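Long-range contacts in Mgp-operon protein 3 (Mycoplasma pneumoniae, PDB 6RJ1), which probably mediates cell adhesion at the surface of this human pathogen, through an extracellular region related to beta-propeller adhesins: residues A[4-9]-A[931-936]; A[937-942]-A[955-960]. All coordinates share one frame; numbering follows the deposited sequence.

Interaction 1: residues A[4-9]-A[931-936]; sequences NTYLLQ and GILPLS
In both Y6 and L933 the first torsion sets CG beside the backbone N and anti to the carbonyl carbon (chi1 -53° and -50°), and from there the L933 CD2 methyl makes the contact, 3.6 Å from Y6 CB. The two side chains meet obliquely. The same methyl also reaches L8, lying 3.8 Å from L8 CD1, so L933 CD2 touches both inward residues of the N-terminal strand. L8 spreads its branch over the bare backbone of G931, CD1 and CD2 coming to 3.9 and 4.0 Å from G931 CA. Farther along, the Y6 ring and the proline of P934 run antiparallel past each other, with Y6 CE1 3.6 Å from P934 CD. P934 occupies the middle position of an inverse gamma turn, and its carbonyl O lies 2.8 Å from Y6 OH. Within segment 4-9, N4 ND2 gives a weak hydrogen bond to Y6 OH. The strand axes run antiparallel at 173° but stay 8.0 Å apart, too far for backbone pairing, and each strand instead bonds within its own sheet: Y6 with Y17 and L8 with T15, G931 with I943 and L933 with A941. The contact is thus side-chain packing between antiparallel edge strands of two separate sheets, strand 6-10 outermost in one and strand 928-933 outermost in the other, with no backbone ladder bridging them.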
# COMPACT_ATOMS: atom_id res chain seq x y z
N ASN A 4 -18.09 32.02 -9.18
CA ASN A 4 -17.34 30.85 -8.75
C ASN A 4 -16.71 30.12 -9.97
O ASN A 4 -17.20 30.25 -11.10
CB ASN A 4 -18.19 29.94 -7.82
CG ASN A 4 -18.90 28.73 -8.41
OD1 ASN A 4 -19.24 28.65 -9.60
ND2 ASN A 4 -19.17 27.76 -7.55
N THR A 5 -15.60 29.40 -9.74
CA THR A 5 -14.85 28.66 -10.77
C THR A 5 -14.48 27.29 -10.25
O THR A 5 -14.28 27.13 -9.04
CB THR A 5 -13.60 29.43 -11.21
OG1 THR A 5 -12.85 29.82 -10.06
CG2 THR A 5 -13.92 30.65 -12.09
N TYR A 6 -14.37 26.30 -11.15
CA TYR A 6 -13.99 24.92 -10.84
C TYR A 6 -12.69 24.62 -11.57
O TYR A 6 -12.61 24.83 -12.78
CB TYR A 6 -15.09 23.91 -11.28
CG TYR A 6 -16.47 24.22 -10.76
CD1 TYR A 6 -16.91 23.73 -9.53
CD2 TYR A 6 -17.36 25.00 -11.50
CE1 TYR A 6 -18.18 24.02 -9.04
CE2 TYR A 6 -18.64 25.30 -11.02
CZ TYR A 6 -19.04 24.81 -9.79
OH TYR A 6 -20.29 25.10 -9.31
N LEU A 7 -11.68 24.14 -10.85
CA LEU A 7 -10.38 23.83 -11.43
C LEU A 7 -10.33 22.41 -11.96
O LEU A 7 -10.63 21.47 -11.21
CB LEU A 7 -9.28 24.07 -10.38
CG LEU A 7 -8.07 24.93 -10.75
CD1 LEU A 7 -8.48 26.20 -11.46
CD2 LEU A 7 -7.29 25.31 -9.52
N LEU A 8 -9.96 22.24 -13.24
CA LEU A 8 -9.84 20.93 -13.87
C LEU A 8 -8.44 20.71 -14.42
O LEU A 8 -7.87 21.61 -15.02
CB LEU A 8 -10.91 20.67 -14.96
CG LEU A 8 -12.39 20.46 -14.55
CD1 LEU A 8 -13.24 20.17 -15.76
CD2 LEU A 8 -12.57 19.31 -13.56
N GLN A 9 -7.89 19.50 -14.20
CA GLN A 9 -6.56 19.15 -14.68
C GLN A 9 -6.59 18.54 -16.07
O GLN A 9 -7.52 17.80 -16.41
CB GLN A 9 -5.89 18.17 -13.71
CG GLN A 9 -4.38 18.03 -13.90
CD GLN A 9 -3.79 16.92 -13.07
OE1 GLN A 9 -4.25 16.61 -11.97
NE2 GLN A 9 -2.75 16.29 -13.59
N GLY A 931 -13.56 16.25 -17.30
CA GLY A 931 -13.93 16.38 -15.90
C GLY A 931 -15.42 16.55 -15.70
O GLY A 931 -16.19 16.59 -16.65
N ILE A 932 -15.81 16.65 -14.43
CA ILE A 932 -17.20 16.82 -14.00
C ILE A 932 -17.32 18.07 -13.11
O ILE A 932 -16.57 18.23 -12.14
CB ILE A 932 -17.75 15.53 -13.30
CG1 ILE A 932 -17.65 14.31 -14.25
CG2 ILE A 932 -19.21 15.73 -12.81
CD1 ILE A 932 -17.51 13.04 -13.60
N LEU A 933 -18.26 18.97 -13.45
CA LEU A 933 -18.50 20.20 -12.71
C LEU A 933 -19.77 20.10 -11.87
O LEU A 933 -20.84 19.94 -12.45
CB LEU A 933 -18.63 21.42 -13.65
CG LEU A 933 -17.57 21.66 -14.72
CD1 LEU A 933 -17.97 22.82 -15.58
CD2 LEU A 933 -16.20 21.92 -14.12
N PRO A 934 -19.70 20.24 -10.52
CA PRO A 934 -20.94 20.23 -9.73
C PRO A 934 -21.60 21.61 -9.82
O PRO A 934 -21.33 22.50 -9.01
CB PRO A 934 -20.48 19.87 -8.31
CG PRO A 934 -19.03 20.10 -8.29
CD PRO A 934 -18.53 20.46 -9.66
N LEU A 935 -22.43 21.80 -10.87
CA LEU A 935 -23.13 23.05 -11.18
C LEU A 935 -24.04 23.54 -10.06
O LEU A 935 -24.23 24.74 -9.90
CB LEU A 935 -23.94 22.92 -12.48
CG LEU A 935 -23.18 22.61 -13.77
CD1 LEU A 935 -24.16 22.30 -14.88
CD2 LEU A 935 -22.27 23.76 -14.17
N SER A 936 -24.64 22.59 -9.31
CA SER A 936 -25.53 22.82 -8.17
C SER A 936 -25.78 21.51 -7.42
O SER A 936 -25.27 20.45 -7.83
CB SER A 936 -26.85 23.45 -8.62
OG SER A 936 -27.66 22.54 -9.35

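Interaction 2: residues A[937-942]-A[955-960]; sequences DEFSAV and IYKNTN
D937 leads into an antiparallel beta hairpin, formed by strands 939-945 and 952-959, and its carbonyl O already meets CB of N958 on the partner strand. The two short strand segments run at 149°, and their axes come within 4.8 Å, the spacing of paired strands. At E938 the backbone ladder begins: N958 N donates to E938 O over 2.6 Å, approaching from 41° above the carbonyl plane. The E938 side chain lies alongside that of K957, both pointing the same way, but E938 OE2 and K957 NZ are 4.0 Å apart, too far for a salt bridge and at most a mild electrostatic attraction. F939 and K957 form a non-hydrogen-bonded pair. K957 CG is anti to its backbone N (chi1 -155°) and packs 3.9 Å from F939 CE2, while I955 CG2 meets the same ring 3.7 Å from F939 CD2. Helix 967-974 adds L969 to the face of F939 and I955, touching both. S940 carries the reciprocal bonds of a hydrogen-bonded pair with Y956: S940 N reaches Y956 O over 3.1 Å, and Y956 N returns to S940 O over 2.9 Å. The next residue, A941, is again a non-hydrogen-bonded partner, facing I955 on the side that holds F939 and K957, where its CB touches I955 CD1. On the other face, Y956 shares its side with S940 and also packs on F963 of the next strand. At V942, CG2 sits 3.7 Å from both CD1 and CE1 of the Y956 ring.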
# COMPACT_ATOMS: atom_id res chain seq x y z
N ASP A 937 -26.57 21.57 -6.35
CA ASP A 937 -26.97 20.42 -5.54
C ASP A 937 -27.81 19.46 -6.39
O ASP A 937 -27.77 18.24 -6.17
CB ASP A 937 -27.77 20.89 -4.30
CG ASP A 937 -29.04 21.69 -4.60
OD1 ASP A 937 -28.96 22.69 -5.34
OD2 ASP A 937 -30.11 21.32 -4.06
N GLU A 938 -28.56 20.02 -7.37
CA GLU A 938 -29.46 19.32 -8.28
C GLU A 938 -28.84 18.92 -9.62
O GLU A 938 -29.32 17.97 -10.22
CB GLU A 938 -30.73 20.15 -8.54
CG GLU A 938 -31.55 20.47 -7.30
CD GLU A 938 -33.02 20.76 -7.53
OE1 GLU A 938 -33.36 21.41 -8.55
OE2 GLU A 938 -33.84 20.35 -6.68
N PHE A 939 -27.83 19.65 -10.12
CA PHE A 939 -27.25 19.35 -11.43
C PHE A 939 -25.73 19.29 -11.50
O PHE A 939 -25.04 20.01 -10.78
CB PHE A 939 -27.75 20.35 -12.48
CG PHE A 939 -29.22 20.30 -12.80
CD1 PHE A 939 -30.13 21.10 -12.11
CD2 PHE A 939 -29.70 19.50 -13.83
CE1 PHE A 939 -31.49 21.09 -12.43
CE2 PHE A 939 -31.07 19.49 -14.15
CZ PHE A 939 -31.95 20.28 -13.45
N SER A 940 -25.23 18.45 -12.42
CA SER A 940 -23.81 18.29 -12.68
C SER A 940 -23.55 18.20 -14.18
O SER A 940 -24.38 17.68 -14.92
CB SER A 940 -23.25 17.08 -11.95
OG SER A 940 -23.35 17.26 -10.55
N ALA A 941 -22.41 18.75 -14.62
CA ALA A 941 -21.99 18.76 -16.03
C ALA A 941 -20.79 17.85 -16.23
O ALA A 941 -19.87 17.85 -15.41
CB ALA A 941 -21.66 20.16 -16.47
N VAL A 942 -20.83 17.05 -17.30
CA VAL A 942 -19.79 16.08 -17.64
C VAL A 942 -19.14 16.48 -18.98
O VAL A 942 -19.76 16.36 -20.04
CB VAL A 942 -20.37 14.63 -17.60
CG1 VAL A 942 -19.33 13.58 -17.97
CG2 VAL A 942 -20.97 14.33 -16.24
N ILE A 955 -25.46 17.13 -19.31
CA ILE A 955 -26.09 17.57 -18.06
C ILE A 955 -26.81 16.38 -17.42
O ILE A 955 -27.57 15.67 -18.09
CB ILE A 955 -27.04 18.79 -18.27
CG1 ILE A 955 -26.37 19.95 -19.07
CG2 ILE A 955 -27.65 19.28 -16.94
CD1 ILE A 955 -25.09 20.67 -18.43
N TYR A 956 -26.58 16.18 -16.12
CA TYR A 956 -27.19 15.12 -15.32
C TYR A 956 -27.94 15.71 -14.12
O TYR A 956 -27.49 16.68 -13.52
CB TYR A 956 -26.11 14.14 -14.85
CG TYR A 956 -25.55 13.25 -15.95
CD1 TYR A 956 -24.57 13.72 -16.82
CD2 TYR A 956 -25.94 11.92 -16.06
CE1 TYR A 956 -24.02 12.89 -17.80
CE2 TYR A 956 -25.40 11.08 -17.04
CZ TYR A 956 -24.44 11.58 -17.91
OH TYR A 956 -23.88 10.76 -18.87
N LYS A 957 -29.09 15.11 -13.77
CA LYS A 957 -29.89 15.54 -12.62
C LYS A 957 -29.52 14.68 -11.40
O LYS A 957 -29.64 13.46 -11.44
CB LYS A 957 -31.38 15.46 -12.92
CG LYS A 957 -32.21 16.41 -12.06
CD LYS A 957 -33.15 15.67 -11.13
CE LYS A 957 -34.12 16.59 -10.42
NZ LYS A 957 -33.47 17.36 -9.33
N ASN A 958 -29.02 15.35 -10.35
CA ASN A 958 -28.57 14.81 -9.06
C ASN A 958 -29.74 14.61 -8.10
O ASN A 958 -30.33 15.57 -7.61
CB ASN A 958 -27.51 15.74 -8.44
CG ASN A 958 -26.73 15.18 -7.27
OD1 ASN A 958 -27.20 14.34 -6.49
ND2 ASN A 958 -25.51 15.66 -7.11
N THR A 959 -30.05 13.34 -7.82
CA THR A 959 -31.13 12.94 -6.94
C THR A 959 -30.51 12.20 -5.74
O THR A 959 -30.49 10.96 -5.69
CB THR A 959 -32.22 12.20 -7.74
OG1 THR A 959 -32.64 13.05 -8.83
CG2 THR A 959 -33.44 11.83 -6.89
N ASN A 960 -29.96 13.00 -4.79
CA ASN A 960 -29.28 12.57 -3.56
C ASN A 960 -28.08 11.62 -3.83
O ASN A 960 -27.84 10.67 -3.08
CB ASN A 960 -30.28 11.97 -2.54
CG ASN A 960 -31.19 12.97 -1.85
OD1 ASN A 960 -31.64 13.97 -2.42
ND2 ASN A 960 -31.49 12.70 -0.59

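Strand 939-945 joins the two contacts: it pairs on one side with strand 928-933, which interaction 1 uses, and on the other with strand 952-959 in interaction 2. The evidence is a probable hydrogen bond of 2.8 Å from L933 N to A941 O, with packing of L935 CD1 on A941 CB at 3.7 Å beside it. The two centres are about 12 Å apart. Between the strands, S936 OG accepts a hydrogen bond from F939 N. Interaction 2 is the pairing of the two inner strands of the four-stranded sheet, whereas interaction 1 sets one outermost strand of that sheet, 928-933, against strand 6-10, itself outermost in the N-terminal three-stranded sheet.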